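Local atomic coordinates of peptidoglycan glycosyltransferase (PDB entry 4MNR), a protein that belongs to the penicillin-binding proteins and carries a transpeptidase domain of the beta-lactamase-like fold. Residues 414-427 with 443-456. Numbering follows the deposited sequence. Where two conformers were deposited one is given.
Sequences FVGMAPAEDPRVVV and AQNVLKTALEVQGL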
loop_
_atom_site.group_PDB
_atom_site.type_symbol
_atom_site.label_atom_id
_atom_site.label_comp_id
_atom_site.label_asym_id
_atom_site.label_seq_id
_atom_site.Cartn_x
_atom_site.Cartn_y
_atom_site.Cartn_z
ATOM N N PHE A 414 -1.123 1.960 -8.734
ATOM C CA PHE A 414 -2.357 1.220 -8.986
ATOM C C PHE A 414 -2.776 0.514 -7.714
ATOM O O PHE A 414 -1.934 -0.041 -7.018
ATOM C CB PHE A 414 -2.150 0.168 -10.065
ATOM C CG PHE A 414 -3.401 -0.581 -10.427
ATOM C CD1 PHE A 414 -4.350 -0.005 -11.258
ATOM C CD2 PHE A 414 -3.624 -1.862 -9.947
ATOM C CE1 PHE A 414 -5.507 -0.705 -11.613
ATOM C CE2 PHE A 414 -4.774 -2.570 -10.310
ATOM C CZ PHE A 414 -5.706 -1.990 -11.135
ATOM N N VAL A 415 -4.072 0.550 -7.406
ATOM C CA VAL A 415 -4.642 -0.281 -6.342
ATOM C C VAL A 415 -5.769 -1.062 -7.003
ATOM O O VAL A 415 -6.646 -0.472 -7.633
ATOM C CB VAL A 415 -5.194 0.563 -5.180
ATOM C CG1 VAL A 415 -5.882 -0.331 -4.167
ATOM C CG2 VAL A 415 -4.081 1.353 -4.521
ATOM N N GLY A 416 -5.742 -2.383 -6.904
ATOM C CA GLY A 416 -6.771 -3.163 -7.563
ATOM C C GLY A 416 -6.996 -4.502 -6.918
ATOM O O GLY A 416 -6.326 -4.858 -5.955
HETATM N N MSE A 417 -7.932 -5.255 -7.478
HETATM C CA MSE A 417 -8.409 -6.470 -6.832
HETATM C C MSE A 417 -8.979 -7.394 -7.884
HETATM O O MSE A 417 -9.458 -6.947 -8.937
HETATM C CB MSE A 417 -9.504 -6.125 -5.822
HETATM C CG MSE A 417 -10.698 -5.452 -6.470
HETATM SE SE MSE A 417 -11.804 -4.416 -5.246
HETATM C CE MSE A 417 -10.514 -2.993 -4.910
ATOM N N ALA A 418 -8.918 -8.691 -7.605
ATOM C CA ALA A 418 -9.424 -9.700 -8.524
ATOM C C ALA A 418 -9.775 -10.989 -7.776
ATOM O O ALA A 418 -9.176 -11.269 -6.741
ATOM C CB ALA A 418 -8.375 -10.006 -9.597
ATOM N N PRO A 419 -10.782 -11.748 -8.257
ATOM C CA PRO A 419 -11.765 -11.389 -9.288
ATOM C C PRO A 419 -12.670 -10.282 -8.754
ATOM O O PRO A 419 -12.966 -10.253 -7.559
ATOM C CB PRO A 419 -12.573 -12.689 -9.484
ATOM C CG PRO A 419 -11.687 -13.773 -8.946
ATOM C CD PRO A 419 -10.964 -13.138 -7.798
ATOM N N ALA A 420 -13.096 -9.382 -9.627
ATOM C CA ALA A 420 -13.867 -8.211 -9.209
ATOM C C ALA A 420 -15.115 -8.517 -8.365
ATOM O O ALA A 420 -15.389 -7.812 -7.403
ATOM C CB ALA A 420 -14.233 -7.367 -10.418
ATOM N N GLU A 421 -15.871 -9.561 -8.700
ATOM C CA GLU A 421 -17.141 -9.790 -8.000
ATOM C C GLU A 421 -16.980 -10.230 -6.537
ATOM O O GLU A 421 -17.802 -9.880 -5.688
ATOM C CB GLU A 421 -18.037 -10.768 -8.776
ATOM C CG GLU A 421 -19.423 -10.955 -8.167
ATOM C CD GLU A 421 -20.201 -9.647 -8.001
ATOM O OE1 GLU A 421 -21.042 -9.574 -7.078
ATOM O OE2 GLU A 421 -19.989 -8.700 -8.794
ATOM N N ASP A 422 -15.918 -10.979 -6.249
ATOM C CA ASP A 422 -15.636 -11.460 -4.897
ATOM C C ASP A 422 -14.129 -11.666 -4.784
ATOM O O ASP A 422 -13.625 -12.783 -4.948
ATOM C CB ASP A 422 -16.385 -12.775 -4.633
ATOM C CG ASP A 422 -16.128 -13.339 -3.242
ATOM O OD1 ASP A 422 -16.384 -14.546 -3.046
ATOM O OD2 ASP A 422 -15.669 -12.591 -2.348
ATOM N N PRO A 423 -13.387 -10.582 -4.532
ATOM C CA PRO A 423 -11.931 -10.652 -4.697
ATOM C C PRO A 423 -11.200 -11.590 -3.748
ATOM O O PRO A 423 -11.597 -11.741 -2.589
ATOM C CB PRO A 423 -11.480 -9.203 -4.460
ATOM C CG PRO A 423 -12.691 -8.390 -4.833
ATOM C CD PRO A 423 -13.865 -9.194 -4.375
ATOM N N ARG A 424 -10.142 -12.214 -4.263
ATOM C CA ARG A 424 -9.289 -13.101 -3.486
ATOM C C ARG A 424 -7.922 -12.486 -3.261
ATOM O O ARG A 424 -7.112 -13.010 -2.483
ATOM C CB ARG A 424 -9.119 -14.437 -4.215
ATOM C CG ARG A 424 -10.409 -15.225 -4.396
ATOM C CD ARG A 424 -10.908 -15.730 -3.063
ATOM N NE ARG A 424 -12.175 -16.441 -3.196
ATOM C CZ ARG A 424 -13.358 -15.916 -2.896
ATOM N NH1 ARG A 424 -13.432 -14.672 -2.437
ATOM N NH2 ARG A 424 -14.464 -16.635 -3.048
ATOM N N VAL A 425 -7.653 -11.368 -3.939
ATOM C CA VAL A 425 -6.365 -10.702 -3.825
ATOM C C VAL A 425 -6.520 -9.211 -4.087
ATOM O O VAL A 425 -7.339 -8.810 -4.909
ATOM C CB VAL A 425 -5.321 -11.306 -4.804
ATOM C CG1 VAL A 425 -5.766 -11.166 -6.242
ATOM C CG2 VAL A 425 -3.978 -10.654 -4.617
ATOM N N VAL A 426 -5.763 -8.404 -3.346
ATOM C CA VAL A 426 -5.662 -6.966 -3.565
ATOM C C VAL A 426 -4.190 -6.619 -3.760
ATOM O O VAL A 426 -3.331 -7.137 -3.055
ATOM C CB VAL A 426 -6.253 -6.164 -2.355
ATOM C CG1 VAL A 426 -5.854 -4.673 -2.402
ATOM C CG2 VAL A 426 -7.760 -6.311 -2.327
ATOM N N VAL A 427 -3.884 -5.773 -4.738
ATOM C CA VAL A 427 -2.503 -5.318 -4.936
ATOM C C VAL A 427 -2.418 -3.785 -4.936
ATOM O O VAL A 427 -3.242 -3.122 -5.565
ATOM C CB VAL A 427 -1.901 -5.846 -6.261
ATOM C CG1 VAL A 427 -0.450 -5.387 -6.404
ATOM C CG2 VAL A 427 -1.966 -7.367 -6.328
ATOM N N ALA A 443 1.273 -3.824 -12.116
ATOM C CA ALA A 443 0.309 -4.484 -11.245
ATOM C C ALA A 443 -0.318 -5.675 -11.953
ATOM O O ALA A 443 -0.655 -6.664 -11.308
ATOM C CB ALA A 443 -0.776 -3.517 -10.818
ATOM N N GLN A 444 -0.489 -5.574 -13.271
ATOM C CA GLN A 444 -1.135 -6.648 -14.020
ATOM C C GLN A 444 -0.390 -7.963 -13.810
ATOM O O GLN A 444 -1.007 -9.009 -13.567
ATOM C CB GLN A 444 -1.203 -6.314 -15.517
ATOM C CG GLN A 444 -2.200 -7.165 -16.309
ATOM C CD GLN A 444 -1.579 -8.394 -16.941
ATOM O OE1 GLN A 444 -0.402 -8.691 -16.743
ATOM N NE2 GLN A 444 -2.381 -9.118 -17.722
ATOM N N ASN A 445 0.938 -7.894 -13.919
ATOM C CA ASN A 445 1.795 -9.066 -13.778
ATOM C C ASN A 445 1.715 -9.662 -12.372
ATOM O O ASN A 445 1.691 -10.879 -12.200
ATOM C CB ASN A 445 3.248 -8.689 -14.103
ATOM C CG ASN A 445 3.395 -8.012 -15.464
ATOM O OD1 ASN A 445 2.531 -8.137 -16.333
ATOM N ND2 ASN A 445 4.506 -7.299 -15.658
ATOM N N VAL A 446 1.665 -8.798 -11.364
ATOM C CA VAL A 446 1.615 -9.252 -9.974
ATOM C C VAL A 446 0.271 -9.932 -9.685
ATOM O O VAL A 446 0.219 -11.020 -9.096
ATOM C CB VAL A 446 1.850 -8.081 -9.000
ATOM C CG1 VAL A 446 1.765 -8.573 -7.552
ATOM C CG2 VAL A 446 3.217 -7.444 -9.255
ATOM N N LEU A 447 -0.813 -9.302 -10.128
ATOM C CA LEU A 447 -2.145 -9.886 -9.984
ATOM C C LEU A 447 -2.256 -11.233 -10.705
ATOM O O LEU A 447 -2.824 -12.185 -10.163
ATOM C CB LEU A 447 -3.203 -8.941 -10.544
ATOM C CG LEU A 447 -3.682 -7.793 -9.661
ATOM C CD1 LEU A 447 -4.471 -6.817 -10.505
ATOM C CD2 LEU A 447 -4.534 -8.335 -8.519
ATOM N N LYS A 448 -1.721 -11.317 -11.926
ATOM C CA LYS A 448 -1.777 -12.556 -12.704
ATOM C C LYS A 448 -1.047 -13.657 -11.946
ATOM O O LYS A 448 -1.545 -14.769 -11.834
ATOM C CB LYS A 448 -1.167 -12.373 -14.098
ATOM C CG LYS A 448 -1.357 -13.558 -15.026
ATOM C CD LYS A 448 -0.695 -13.310 -16.384
ATOM C CE LYS A 448 -0.720 -14.557 -17.257
ATOM N NZ LYS A 448 -2.101 -14.939 -17.656
ATOM N N THR A 449 0.123 -13.338 -11.398
ATOM C CA THR A 449 0.879 -14.336 -10.650
ATOM C C THR A 449 0.114 -14.788 -9.418
ATOM O O THR A 449 0.039 -15.988 -9.145
ATOM C CB THR A 449 2.273 -13.818 -10.248
ATOM O OG1 THR A 449 3.042 -13.603 -11.439
ATOM C CG2 THR A 449 2.992 -14.850 -9.388
ATOM N N ALA A 450 -0.454 -13.839 -8.684
ATOM C CA ALA A 450 -1.275 -14.193 -7.526
ATOM C C ALA A 450 -2.435 -15.120 -7.919
ATOM O O ALA A 450 -2.693 -16.110 -7.236
ATOM C CB ALA A 450 -1.792 -12.948 -6.822
ATOM N N LEU A 451 -3.117 -14.818 -9.023
ATOM C CA LEU A 451 -4.244 -15.658 -9.456
ATOM C C LEU A 451 -3.784 -17.042 -9.897
ATOM O O LEU A 451 -4.469 -18.037 -9.670
ATOM C CB LEU A 451 -5.037 -14.975 -10.576
ATOM C CG LEU A 451 -5.701 -13.685 -10.098
ATOM C CD1 LEU A 451 -6.099 -12.831 -11.286
ATOM C CD2 LEU A 451 -6.920 -14.006 -9.252
ATOM N N GLU A 452 -2.614 -17.111 -10.527
ATOM C CA GLU A 452 -2.052 -18.412 -10.903
ATOM C C GLU A 452 -1.726 -19.269 -9.673
ATOM O O GLU A 452 -2.031 -20.475 -9.640
ATOM C CB GLU A 452 -0.798 -18.211 -11.754
ATOM C CG GLU A 452 -1.072 -17.687 -13.153
ATOM C CD GLU A 452 0.194 -17.229 -13.865
ATOM O OE1 GLU A 452 1.272 -17.196 -13.226
ATOM O OE2 GLU A 452 0.105 -16.904 -15.066
ATOM N N VAL A 453 -1.091 -18.644 -8.680
ATOM C CA VAL A 453 -0.691 -19.326 -7.450
ATOM C C VAL A 453 -1.919 -19.860 -6.725
ATOM O O VAL A 453 -1.922 -20.994 -6.223
ATOM C CB VAL A 453 0.104 -18.372 -6.538
ATOM C CG1 VAL A 453 0.191 -18.923 -5.119
ATOM C CG2 VAL A 453 1.482 -18.131 -7.128
ATOM N N GLN A 454 -2.976 -19.054 -6.724
ATOM C CA GLN A 454 -4.233 -19.414 -6.071
ATOM C C GLN A 454 -5.067 -20.412 -6.885
ATOM O O GLN A 454 -6.083 -20.916 -6.407
ATOM C CB GLN A 454 -5.047 -18.151 -5.749
ATOM C CG GLN A 454 -4.394 -17.222 -4.714
ATOM C CD GLN A 454 -5.182 -15.940 -4.492
ATOM O OE1 GLN A 454 -6.068 -15.606 -5.278
ATOM N NE2 GLN A 454 -4.858 -15.211 -3.421
ATOM N N GLY A 455 -4.642 -20.703 -8.112
ATOM C CA GLY A 455 -5.309 -21.698 -8.925
ATOM C C GLY A 455 -6.409 -21.205 -9.856
ATOM O O GLY A 455 -6.993 -22.000 -10.594
ATOM N N LEU A 456 -6.690 -19.903 -9.833
ATOM C CA LEU A 456 -7.792 -19.352 -10.631
ATOM C C LEU A 456 -7.416 -19.192 -12.095
ATOM O O LEU A 456 -8.282 -19.103 -12.963
ATOM C CB LEU A 456 -8.261 -18.019 -10.052
ATOM C CG LEU A 456 -8.875 -18.158 -8.662
ATOM C CD1 LEU A 456 -8.958 -16.800 -7.968
ATOM C CD2 LEU A 456 -10.245 -18.789 -8.778
#
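Helix 443-453 packs lengthwise against the hairpin of strands 414-418 and 425-427, its axis 9.0 Å from that of strand 425-427 and nearly antiparallel to it, at 159°. This is the C-terminal helix of a penicillin-binding transpeptidase domain packed on its five-stranded antiparallel sheet, as in the beta-lactamase-like fold. Leu-447 sits at the middle of the interface. Its CD2 meets Val-425 CG1 at 3.8 Å, while CD1 turns to the ring of Phe-414. In the conformer of Val-427 described here, one of two, CG2 also touches Leu-447 CD2 at 3.5 Å, the two side chains pointing opposite ways as they pass, and CG1 meets a methyl of Val-446. A chi1 of -177°, with CG anti to the backbone N, swings the Phe-414 ring to Ala-443, whose CB lies 3.4 Å from Phe-414 CD2. Val-425 spreads its two methyls along the helix: CG1 goes to Leu-447, and CG2 rests on Ala-450 CB, 3.9 Å away. One turn beyond Leu-447, Leu-451 puts CD1 against Ala-418 CB at 4.0 Å. Val-446 also touches Val-134 of strand 130-135, while helix 115-125 covers Val-446 and Ala-450 from another direction.

Two residues, Arg-424 and Val-425, stand opposite the single Ala-418, a classic beta bulge in which both N-H groups bond to Ala-418 O. At the far end of the helix, where Gly-455 completes a Schellman motif with positive phi, Leu-456 CD1 touches the CG-CD edge of cis-Pro-419 and, beside it, Arg-424 CG, its side chain crossing both at about a right angle. The hydrogen bond between the segments comes from the extended chain of Gln-454: its NE2 reaches Arg-424 O at 3.3 Å, approaching from above the carbonyl plane rather than along a lone pair.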